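Local coordinates for protein pyridoxamine 5-phosphate-dependent dehydrase (Escherichia coli, PDB 3B8X) that removes the C3'-hydroxyl group from GDP-4-keto-6-deoxy-D-mannose by combined transamination and deoxygenation, a step in making the O-antigen sugar L-colitose, at residues B[10-15]-B[191-196]; B[116-121]-B[148-153]; B[228-233]-B[243-248]; B[323-328]-B[367-372]. The protein carries 1 engineered substitution. All coordinates share one frame; numbering follows the deposited sequence.

Interaction 1: residues B[10-15]-B[191-196]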
# COMPACT_ATOMS: atom_id res chain seq x y z
N SER B 10 11.22 0.76 -21.94
CA SER B 10 11.88 -0.49 -22.29
C SER B 10 12.56 -1.01 -21.01
O SER B 10 12.49 -0.38 -19.95
CB SER B 10 12.84 -0.32 -23.47
OG SER B 10 13.76 0.75 -23.29
N SER B 11 13.10 -2.22 -21.06
CA SER B 11 13.75 -2.78 -19.87
C SER B 11 15.02 -2.00 -19.52
O SER B 11 15.80 -1.67 -20.43
CB SER B 11 14.11 -4.26 -20.09
OG SER B 11 14.70 -4.82 -18.93
N THR B 12 15.25 -1.77 -18.23
CA THR B 12 16.47 -1.10 -17.75
C THR B 12 17.36 -2.12 -17.04
O THR B 12 18.36 -1.77 -16.44
CB THR B 12 16.11 -0.05 -16.70
OG1 THR B 12 15.39 -0.71 -15.65
CG2 THR B 12 15.24 0.98 -17.33
N TRP B 13 16.98 -3.41 -17.13
CA TRP B 13 17.71 -4.46 -16.47
C TRP B 13 18.63 -5.23 -17.40
O TRP B 13 18.37 -5.37 -18.61
CB TRP B 13 16.77 -5.53 -15.93
CG TRP B 13 15.82 -5.11 -14.86
CD1 TRP B 13 15.72 -3.89 -14.27
CD2 TRP B 13 14.93 -5.97 -14.15
NE1 TRP B 13 14.78 -3.93 -13.26
CE2 TRP B 13 14.26 -5.20 -13.19
CE3 TRP B 13 14.63 -7.34 -14.25
CZ2 TRP B 13 13.23 -5.72 -12.39
CZ3 TRP B 13 13.64 -7.87 -13.43
CH2 TRP B 13 12.94 -7.05 -12.51
N ASP B 14 19.67 -5.76 -16.78
CA ASP B 14 20.62 -6.66 -17.41
C ASP B 14 20.86 -7.84 -16.51
O ASP B 14 20.11 -8.07 -15.55
CB ASP B 14 21.91 -6.05 -18.02
CG ASP B 14 22.85 -5.41 -17.01
OD1 ASP B 14 22.69 -5.61 -15.78
OD2 ASP B 14 23.77 -4.67 -17.45
N ASP B 15 21.89 -8.59 -16.83
CA ASP B 15 22.19 -9.76 -16.03
C ASP B 15 22.28 -9.38 -14.55
O ASP B 15 21.94 -10.19 -13.70
CB ASP B 15 23.48 -10.43 -16.50
CG ASP B 15 24.73 -9.52 -16.37
OD1 ASP B 15 25.00 -8.70 -17.28
OD2 ASP B 15 25.45 -9.62 -15.34
N HIS B 191 12.54 6.16 -14.23
CA HIS B 191 13.99 6.29 -14.38
C HIS B 191 14.73 5.01 -14.02
O HIS B 191 15.68 4.66 -14.68
CB HIS B 191 14.52 7.49 -13.58
CG HIS B 191 14.19 8.78 -14.23
ND1 HIS B 191 13.02 9.47 -13.97
CD2 HIS B 191 14.78 9.41 -15.28
CE1 HIS B 191 12.96 10.52 -14.76
NE2 HIS B 191 13.99 10.49 -15.59
N ILE B 192 14.31 4.37 -12.95
CA ILE B 192 14.86 3.07 -12.53
C ILE B 192 13.64 2.20 -12.26
O ILE B 192 12.54 2.73 -12.05
CB ILE B 192 15.79 3.12 -11.27
CG1 ILE B 192 15.04 3.51 -10.00
CG2 ILE B 192 16.98 3.99 -11.57
CD1 ILE B 192 15.88 3.33 -8.69
N ALA B 193 13.82 0.88 -12.25
CA ALA B 193 12.66 0.01 -12.08
C ALA B 193 12.91 -1.20 -11.20
O ALA B 193 13.86 -1.92 -11.41
CB ALA B 193 12.18 -0.42 -13.46
N THR B 194 12.07 -1.41 -10.20
CA THR B 194 12.24 -2.51 -9.26
C THR B 194 10.91 -3.28 -9.23
O THR B 194 10.48 -3.77 -8.19
CB THR B 194 12.53 -1.94 -7.86
OG1 THR B 194 11.44 -1.09 -7.45
CG2 THR B 194 13.76 -1.10 -7.90
N MET B 195 10.27 -3.38 -10.38
CA MET B 195 8.94 -4.00 -10.52
C MET B 195 7.90 -2.97 -10.06
O MET B 195 7.16 -2.45 -10.89
CB MET B 195 8.86 -5.37 -9.80
CG MET B 195 9.97 -6.29 -10.28
SD MET B 195 9.76 -8.00 -9.75
CE MET B 195 10.33 -7.89 -8.15
N GLU B 196 7.83 -2.66 -8.76
CA GLU B 196 7.03 -1.55 -8.25
C GLU B 196 8.00 -1.06 -7.17
O GLU B 196 8.87 -1.82 -6.72
CB GLU B 196 5.72 -2.03 -7.59
CG GLU B 196 4.66 -2.52 -8.58
CD GLU B 196 3.62 -1.49 -8.98
OE1 GLU B 196 3.72 -0.28 -8.67
OE2 GLU B 196 2.69 -1.91 -9.66
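Trp13 meets the turn at Ala193 to Met195 with the edge of its indole, not with a face. The pyrrole N-H supplies the one directional link: Trp13 NE1 donates to Ala193 O over 2.9 Å in a nearly straight bond (N-H...O 170°). The oxygen lies in the plane of the ring, whereas the donor sits about 37° above the carbonyl plane, away from a lone-pair direction. Further along the same edge, the six-membered ring runs into Met195, whose CG stands 3.8 Å from Trp13 CH2 and 3.9 Å from Trp13 CZ2; the two side chains cross at about a right angle. Trp13 reaches this place because its CG is anti to the carbonyl carbon (chi1 -65°), which swings the indole across the gap. Its backbone is steadied by an ST turn, in which Ser11 OG accepts from Trp13 N at 3.2 Å.

Beside the indole, Thr12 brings its hydroxyl against the methyl of the alanine, with Thr12 OG1 3.9 Å from Ala193 CB. That hydroxyl finds its polar partner in Gln264 OE1 on helix 255-286, which also accepts from Ala193 N, so one amide oxygen ties both segments to the helix. Within segment 191-196, Thr194 OG1 bonds to Glu196 O at 2.8 Å.

The second subunit closes the surroundings: its Phe30 meets the Trp13 ring, and its Arg252 and Asn250 bind the Glu196 carboxylate. Phe30 and Asn250 are ligand-pocket residues, and a loop meeting a partner subunit beside the coenzyme is characteristic of the dimeric active site of fold type I pyridoxal phosphate enzymes.

Interaction 2: residues B[116-121]-B[148-153]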
# COMPACT_ATOMS: atom_id res chain seq x y z
N ILE B 116 4.11 24.19 -11.66
CA ILE B 116 3.23 25.19 -11.05
C ILE B 116 3.66 26.61 -11.49
O ILE B 116 4.83 26.91 -11.58
CB ILE B 116 3.30 25.09 -9.52
CG1 ILE B 116 2.16 25.90 -8.85
CG2 ILE B 116 4.64 25.56 -9.08
CD1 ILE B 116 1.81 25.48 -7.43
N ASP B 117 2.68 27.43 -11.83
CA ASP B 117 2.99 28.75 -12.28
C ASP B 117 3.54 29.57 -11.15
O ASP B 117 2.88 29.78 -10.15
CB ASP B 117 1.75 29.41 -12.83
CG ASP B 117 2.08 30.71 -13.46
OD1 ASP B 117 2.93 30.71 -14.35
OD2 ASP B 117 1.59 31.74 -12.99
N ILE B 118 4.76 30.03 -11.29
CA ILE B 118 5.35 30.78 -10.22
C ILE B 118 4.57 32.02 -9.82
O ILE B 118 4.22 32.22 -8.64
CB ILE B 118 6.75 31.13 -10.56
CG1 ILE B 118 7.52 29.82 -10.64
CG2 ILE B 118 7.31 32.15 -9.55
CD1 ILE B 118 7.77 29.18 -9.27
N GLU B 119 4.29 32.87 -10.80
CA GLU B 119 3.52 34.04 -10.47
C GLU B 119 2.24 33.64 -9.77
O GLU B 119 1.87 34.23 -8.76
CB GLU B 119 3.24 34.88 -11.70
CG GLU B 119 4.42 35.74 -12.04
CD GLU B 119 5.02 36.45 -10.84
OE1 GLU B 119 4.31 37.31 -10.26
OE2 GLU B 119 6.19 36.18 -10.48
N SER B 120 1.53 32.64 -10.30
CA SER B 120 0.27 32.26 -9.66
C SER B 120 0.52 31.72 -8.26
O SER B 120 -0.34 31.79 -7.36
CB SER B 120 -0.47 31.21 -10.45
OG SER B 120 -0.79 31.66 -11.76
N LEU B 121 1.71 31.17 -8.08
CA LEU B 121 1.98 30.59 -6.80
C LEU B 121 2.12 31.73 -5.80
O LEU B 121 1.57 31.69 -4.69
CB LEU B 121 3.21 29.68 -6.87
CG LEU B 121 3.73 29.18 -5.51
CD1 LEU B 121 2.68 28.45 -4.67
CD2 LEU B 121 5.03 28.40 -5.60
N ASN B 148 11.30 29.18 -2.93
CA ASN B 148 11.74 29.51 -1.58
C ASN B 148 11.61 31.00 -1.27
O ASN B 148 11.30 31.37 -0.13
CB ASN B 148 13.16 29.00 -1.38
CG ASN B 148 13.18 27.55 -0.95
OD1 ASN B 148 12.31 27.12 -0.19
ND2 ASN B 148 14.12 26.77 -1.48
N LYS B 149 11.76 31.85 -2.28
CA LYS B 149 11.59 33.29 -2.10
C LYS B 149 10.16 33.56 -1.68
O LYS B 149 9.90 34.30 -0.73
CB LYS B 149 11.83 34.02 -3.42
CG LYS B 149 13.28 34.08 -3.83
CD LYS B 149 13.50 35.11 -4.93
CE LYS B 149 14.74 35.95 -4.67
NZ LYS B 149 16.01 35.16 -4.72
N ILE B 150 9.23 32.98 -2.42
CA ILE B 150 7.81 33.10 -2.13
C ILE B 150 7.52 32.72 -0.67
O ILE B 150 6.81 33.44 0.04
CB ILE B 150 6.95 32.25 -3.11
CG1 ILE B 150 7.14 32.72 -4.57
CG2 ILE B 150 5.45 32.38 -2.78
CD1 ILE B 150 6.15 31.99 -5.57
N ILE B 151 8.03 31.57 -0.22
CA ILE B 151 7.80 31.12 1.15
C ILE B 151 8.35 32.16 2.13
O ILE B 151 7.71 32.51 3.12
CB ILE B 151 8.35 29.70 1.42
CG1 ILE B 151 7.55 28.70 0.58
CG2 ILE B 151 8.17 29.35 2.89
CD1 ILE B 151 8.14 27.30 0.58
N GLY B 152 9.52 32.70 1.81
CA GLY B 152 10.15 33.76 2.59
C GLY B 152 10.11 33.59 4.09
O GLY B 152 9.45 34.35 4.80
N GLY B 153 10.86 32.61 4.59
CA GLY B 153 10.96 32.39 6.03
C GLY B 153 9.62 32.37 6.76
O GLY B 153 9.52 32.68 7.94
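Ile150 pushes its delta methyl between Ile118 and Leu121, so that one methyl carries nearly the whole contact. CD1 of Ile150 rests 3.7 Å from Leu121 CG and 3.8 Å from Leu121 CD2, crossing the leucine at a slant. Ile150 CD1 also lies 3.6 Å from Ile118 O and, more loosely, 4.1 Å from Ile118 CG2. The extended outer torsion of Ile150 (chi2 -173°) carries CD1 straight out from its helix, while Leu121 turns its branch to meet it, with CG trans to the backbone nitrogen (chi1 170°).

The turn that offers Ile118 and Leu121 is fixed at its start by Asp117, the N-cap of helix 118-124. Asp117 OD2 accepts from Ser120 N at 2.8 Å and from Ser120 OG at 2.7 Å, the two donors arriving from opposite faces of the carboxylate plane. Leu121 reaches further inward, to Ile84 of the sheet and Ile147 of the neighbouring helix.

Helix 118-124 leads into strand 129-135 and helix 144-151 follows it, so the apolar contact joins the connecting helices of successive beta-alpha-beta crossovers in the large alpha/beta domain of the aspartate aminotransferase fold.

Interaction 3: residues B[228-233]-B[243-248]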
# COMPACT_ATOMS: atom_id res chain seq x y z
N LYS B 228 12.80 8.72 17.94
CA LYS B 228 11.93 9.87 18.16
C LYS B 228 10.47 9.56 18.36
O LYS B 228 9.67 10.47 18.61
CB LYS B 228 12.05 10.80 16.95
CG LYS B 228 13.38 11.56 16.84
CD LYS B 228 14.49 11.00 17.72
CE LYS B 228 15.62 12.02 17.88
NZ LYS B 228 15.74 12.52 19.28
N VAL B 229 10.09 8.30 18.18
CA VAL B 229 8.66 8.04 18.25
C VAL B 229 8.28 7.60 19.63
O VAL B 229 7.27 8.03 20.18
CB VAL B 229 8.16 6.92 17.22
CG1 VAL B 229 6.65 6.74 17.36
CG2 VAL B 229 8.53 7.33 15.76
N THR B 230 9.04 6.67 20.18
CA THR B 230 8.69 6.16 21.48
C THR B 230 9.78 6.50 22.48
O THR B 230 9.70 6.15 23.65
CB THR B 230 8.55 4.63 21.43
OG1 THR B 230 9.87 4.09 21.26
CG2 THR B 230 7.66 4.22 20.25
N GLY B 231 10.79 7.24 22.02
CA GLY B 231 11.82 7.68 22.93
C GLY B 231 12.79 6.57 23.20
O GLY B 231 13.89 6.53 22.62
N VAL B 232 12.41 5.66 24.10
CA VAL B 232 13.31 4.55 24.40
C VAL B 232 12.61 3.21 24.41
O VAL B 232 11.65 3.03 25.15
CB VAL B 232 14.11 4.77 25.70
CG1 VAL B 232 15.03 3.55 25.97
CG2 VAL B 232 14.96 6.03 25.56
N LYS B 233 13.10 2.28 23.60
CA LYS B 233 12.50 0.96 23.50
C LYS B 233 12.76 0.09 24.73
O LYS B 233 13.79 0.25 25.39
CB LYS B 233 12.90 0.26 22.18
CG LYS B 233 12.24 0.92 20.93
CD LYS B 233 12.68 0.36 19.59
CE LYS B 233 12.77 -1.12 19.64
NZ LYS B 233 12.82 -1.73 18.30
N LYS B 243 4.07 -4.05 19.69
CA LYS B 243 3.73 -2.82 20.39
C LYS B 243 3.29 -1.88 19.22
O LYS B 243 4.08 -1.61 18.29
CB LYS B 243 5.04 -2.35 21.02
CG LYS B 243 4.99 -1.06 21.81
CD LYS B 243 5.73 -1.27 23.15
CE LYS B 243 6.45 -0.04 23.69
NZ LYS B 243 7.28 -0.44 24.88
N PHE B 244 2.06 -1.37 19.26
CA PHE B 244 1.52 -0.53 18.19
C PHE B 244 1.35 0.92 18.63
O PHE B 244 0.58 1.20 19.54
CB PHE B 244 0.19 -1.15 17.78
CG PHE B 244 0.34 -2.48 17.13
CD1 PHE B 244 -0.23 -3.62 17.67
CD2 PHE B 244 1.11 -2.60 15.97
CE1 PHE B 244 -0.13 -4.87 17.04
CE2 PHE B 244 1.24 -3.86 15.34
CZ PHE B 244 0.61 -4.99 15.88
N VAL B 245 2.03 1.85 17.95
CA VAL B 245 2.10 3.26 18.38
C VAL B 245 1.68 4.43 17.51
O VAL B 245 1.51 5.54 18.03
CB VAL B 245 3.51 3.57 18.97
CG1 VAL B 245 3.83 2.55 20.06
CG2 VAL B 245 4.63 3.47 17.88
N LEU B 246 1.56 4.22 16.20
CA LEU B 246 1.08 5.26 15.28
C LEU B 246 0.12 4.54 14.32
O LEU B 246 0.35 3.36 14.00
CB LEU B 246 2.26 5.85 14.49
CG LEU B 246 3.06 6.84 15.33
CD1 LEU B 246 4.17 7.33 14.47
CD2 LEU B 246 2.22 8.02 15.85
N PRO B 247 -0.95 5.22 13.89
CA PRO B 247 -1.89 4.62 12.92
C PRO B 247 -1.21 4.57 11.55
O PRO B 247 -1.28 5.51 10.78
CB PRO B 247 -3.11 5.58 12.93
CG PRO B 247 -2.76 6.72 13.90
CD PRO B 247 -1.27 6.63 14.19
N GLY B 248 -0.57 3.44 11.23
CA GLY B 248 0.13 3.30 9.96
C GLY B 248 -0.46 2.28 8.95
O GLY B 248 -1.68 1.97 8.93
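Val229 and Thr230, in the turn of the two-stranded antiparallel hairpin 226-227/231-232, pack against Val245 and Leu246 of the loop that leads to helix 255-286. The hairpin and this loop belong to the excursion that joins helices 205-214 and 255-286 in this DegT/DnrJ/EryC1 family member.

Across the two segments the contact is apolar, and it runs through two valine methyls, Val245 CG2 and Val229 CG1. A chi1 of -53° sets Val245 CG1 anti to the carbonyl carbon and places CG2 between the backbone nitrogen and that carbon; Val245 CG2 touches Val229 CG1 at 3.9 Å and Thr230 CG2 at the same 3.9 Å. The threonine meets this valine with its methyl branch, the two side chains standing at about a right angle, and Thr230 CG2 also comes within 4.2 Å of Val245 CG1.

The polar interactions are with residues around the two segments. Asn227 OD1 accepts from Val229 N, an Asx turn, and from Thr230 N as well, while Val229 O receives a bond from Lys73 NZ. In the opposite segment, Lys243 NZ forms salt bridges with Glu239 and Glu240.

Packing continues outward on the 243-248 side. Leu246 rests on Cys213 and Ile214 of helix 205-214 and on Tyr349 of the second subunit, whose Trp90 meets the Phe244 ring edge-to-face. Back towards the hairpin, Leu246 presents one branch to the valine, bringing its CD1 to 3.9 Å and its CG to 4.1 Å from Val229 CG1.

Interaction 4: residues B[323-328]-B[367-372]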
# COMPACT_ATOMS: atom_id res chain seq x y z
N GLU B 323 -3.81 9.36 -33.36
CA GLU B 323 -4.04 8.32 -34.37
C GLU B 323 -2.79 8.17 -35.19
O GLU B 323 -2.35 7.06 -35.54
CB GLU B 323 -5.10 8.81 -35.34
CG GLU B 323 -5.69 7.75 -36.26
CD GLU B 323 -6.82 8.29 -37.10
OE1 GLU B 323 -6.59 8.57 -38.29
OE2 GLU B 323 -7.94 8.45 -36.56
N ASN B 324 -2.25 9.32 -35.56
CA ASN B 324 -1.05 9.36 -36.36
C ASN B 324 0.09 8.66 -35.68
O ASN B 324 0.84 7.94 -36.32
CB ASN B 324 -0.66 10.79 -36.66
CG ASN B 324 -1.38 11.33 -37.86
OD1 ASN B 324 -1.06 12.42 -38.33
ND2 ASN B 324 -2.40 10.60 -38.33
N LEU B 325 0.22 8.89 -34.38
CA LEU B 325 1.31 8.30 -33.64
C LEU B 325 1.11 6.79 -33.54
O LEU B 325 2.02 6.00 -33.75
CB LEU B 325 1.45 8.97 -32.24
CG LEU B 325 1.98 10.42 -32.29
CD1 LEU B 325 1.80 11.30 -31.01
CD2 LEU B 325 3.45 10.45 -32.79
N ASN B 326 -0.11 6.38 -33.25
CA ASN B 326 -0.34 4.97 -33.09
C ASN B 326 -0.14 4.19 -34.35
O ASN B 326 0.47 3.11 -34.32
CB ASN B 326 -1.70 4.76 -32.47
CG ASN B 326 -1.71 5.14 -31.01
OD1 ASN B 326 -2.77 5.45 -30.51
ND2 ASN B 326 -0.55 5.14 -30.33
N SER B 327 -0.58 4.79 -35.44
CA SER B 327 -0.44 4.22 -36.76
C SER B 327 1.02 3.92 -36.96
O SER B 327 1.36 2.87 -37.52
CB SER B 327 -0.88 5.23 -37.82
OG SER B 327 -0.79 4.68 -39.13
N ALA B 328 1.86 4.87 -36.56
CA ALA B 328 3.31 4.74 -36.72
C ALA B 328 3.92 3.77 -35.74
O ALA B 328 5.10 3.46 -35.86
CB ALA B 328 4.06 6.10 -36.60
N ASN B 367 -4.89 20.06 -25.48
CA ASN B 367 -3.86 20.11 -26.51
C ASN B 367 -2.55 19.40 -26.26
O ASN B 367 -1.65 19.47 -27.11
CB ASN B 367 -3.60 21.58 -26.85
CG ASN B 367 -4.85 22.26 -27.38
OD1 ASN B 367 -5.31 21.90 -28.46
ND2 ASN B 367 -5.48 23.13 -26.58
N GLY B 368 -2.45 18.73 -25.11
CA GLY B 368 -1.21 18.06 -24.72
C GLY B 368 -1.14 16.55 -24.72
O GLY B 368 -2.15 15.86 -24.56
N LEU B 369 0.09 16.06 -24.84
CA LEU B 369 0.35 14.61 -24.84
C LEU B 369 1.86 14.39 -24.67
O LEU B 369 2.66 15.32 -24.77
CB LEU B 369 -0.09 14.01 -26.19
CG LEU B 369 0.85 14.26 -27.41
CD1 LEU B 369 1.04 13.07 -28.31
CD2 LEU B 369 0.54 15.53 -28.18
N PHE B 370 2.28 13.15 -24.47
CA PHE B 370 3.70 12.94 -24.46
C PHE B 370 4.10 11.60 -25.04
O PHE B 370 3.29 10.70 -25.10
CB PHE B 370 4.36 13.27 -23.11
CG PHE B 370 4.25 12.19 -22.08
CD1 PHE B 370 5.20 11.18 -22.01
CD2 PHE B 370 3.24 12.24 -21.11
CE1 PHE B 370 5.15 10.20 -21.02
CE2 PHE B 370 3.15 11.27 -20.12
CZ PHE B 370 4.10 10.22 -20.08
N VAL B 371 5.34 11.53 -25.51
CA VAL B 371 5.89 10.30 -26.05
C VAL B 371 7.06 9.90 -25.20
O VAL B 371 7.47 10.61 -24.30
CB VAL B 371 6.24 10.36 -27.55
CG1 VAL B 371 4.93 10.67 -28.37
CG2 VAL B 371 7.39 11.34 -27.85
N GLY B 372 7.59 8.71 -25.42
CA GLY B 372 8.60 8.32 -24.47
C GLY B 372 10.04 8.79 -24.56
O GLY B 372 10.58 9.15 -25.61
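Helix-on-sheet packing in the smaller, C-terminal part of the fold brings Leu325 of helix 318-328 down on Leu369 and Val371 of strand 368-372. This strand is an inner member of a four-stranded antiparallel sheet, flanked by strands 305-310 and 332-333. Leu369 and Val371, two residues apart, both direct their side chains to the helix, whereas Phe370 between them turns to the other face of the sheet.

All of the contact falls on a single branch of Leu325. The leucine places CG beside its backbone nitrogen (chi1 -71°), which sends the isobutyl group down between the two strand residues. There it crosses Val371 at about a right angle and, as modelled, meets Leu369 tip to tip. Leu325 also touches Leu385 and Val388 of helix 379-388, and Leu385 extends this buried apolar layer to Val371. Leu369 additionally packs on Phe238 of the second subunit.

The looser of the two approaches sets Leu325 CD1 4.1 Å from Val371 CG1. In Leu369 a chi2 of 139° lies away from the usual staggered values, so the position of its CD1 may be less certain. The tip-to-tip approach depends on that atom and is doubtful in detail: Leu325 CD1 to Leu369 CD1 is modelled at 3.3 Å, tighter than normal van der Waals contact.

The four contacts are spread through the subunit without touching one another. In interaction 1 the side chain of Met195 is about 7 Å from a bound adduct of cofactor and GDP-sugar. In interaction 4, the side chain of Val371 is about 11 Å from a bound adduct; the nearest atoms of interactions 1 and 4 are about 8 Å apart. Interaction 2 is nested along the chain inside the loop closed by interaction 1, yet their centres are 36 Å apart, on opposite sides of the chain's centre. Interactions 3 and 4, with centres 49 Å apart, also lie on opposite sides. Interactions 1, 3 and 4 reach the second subunit; interaction 2 does not.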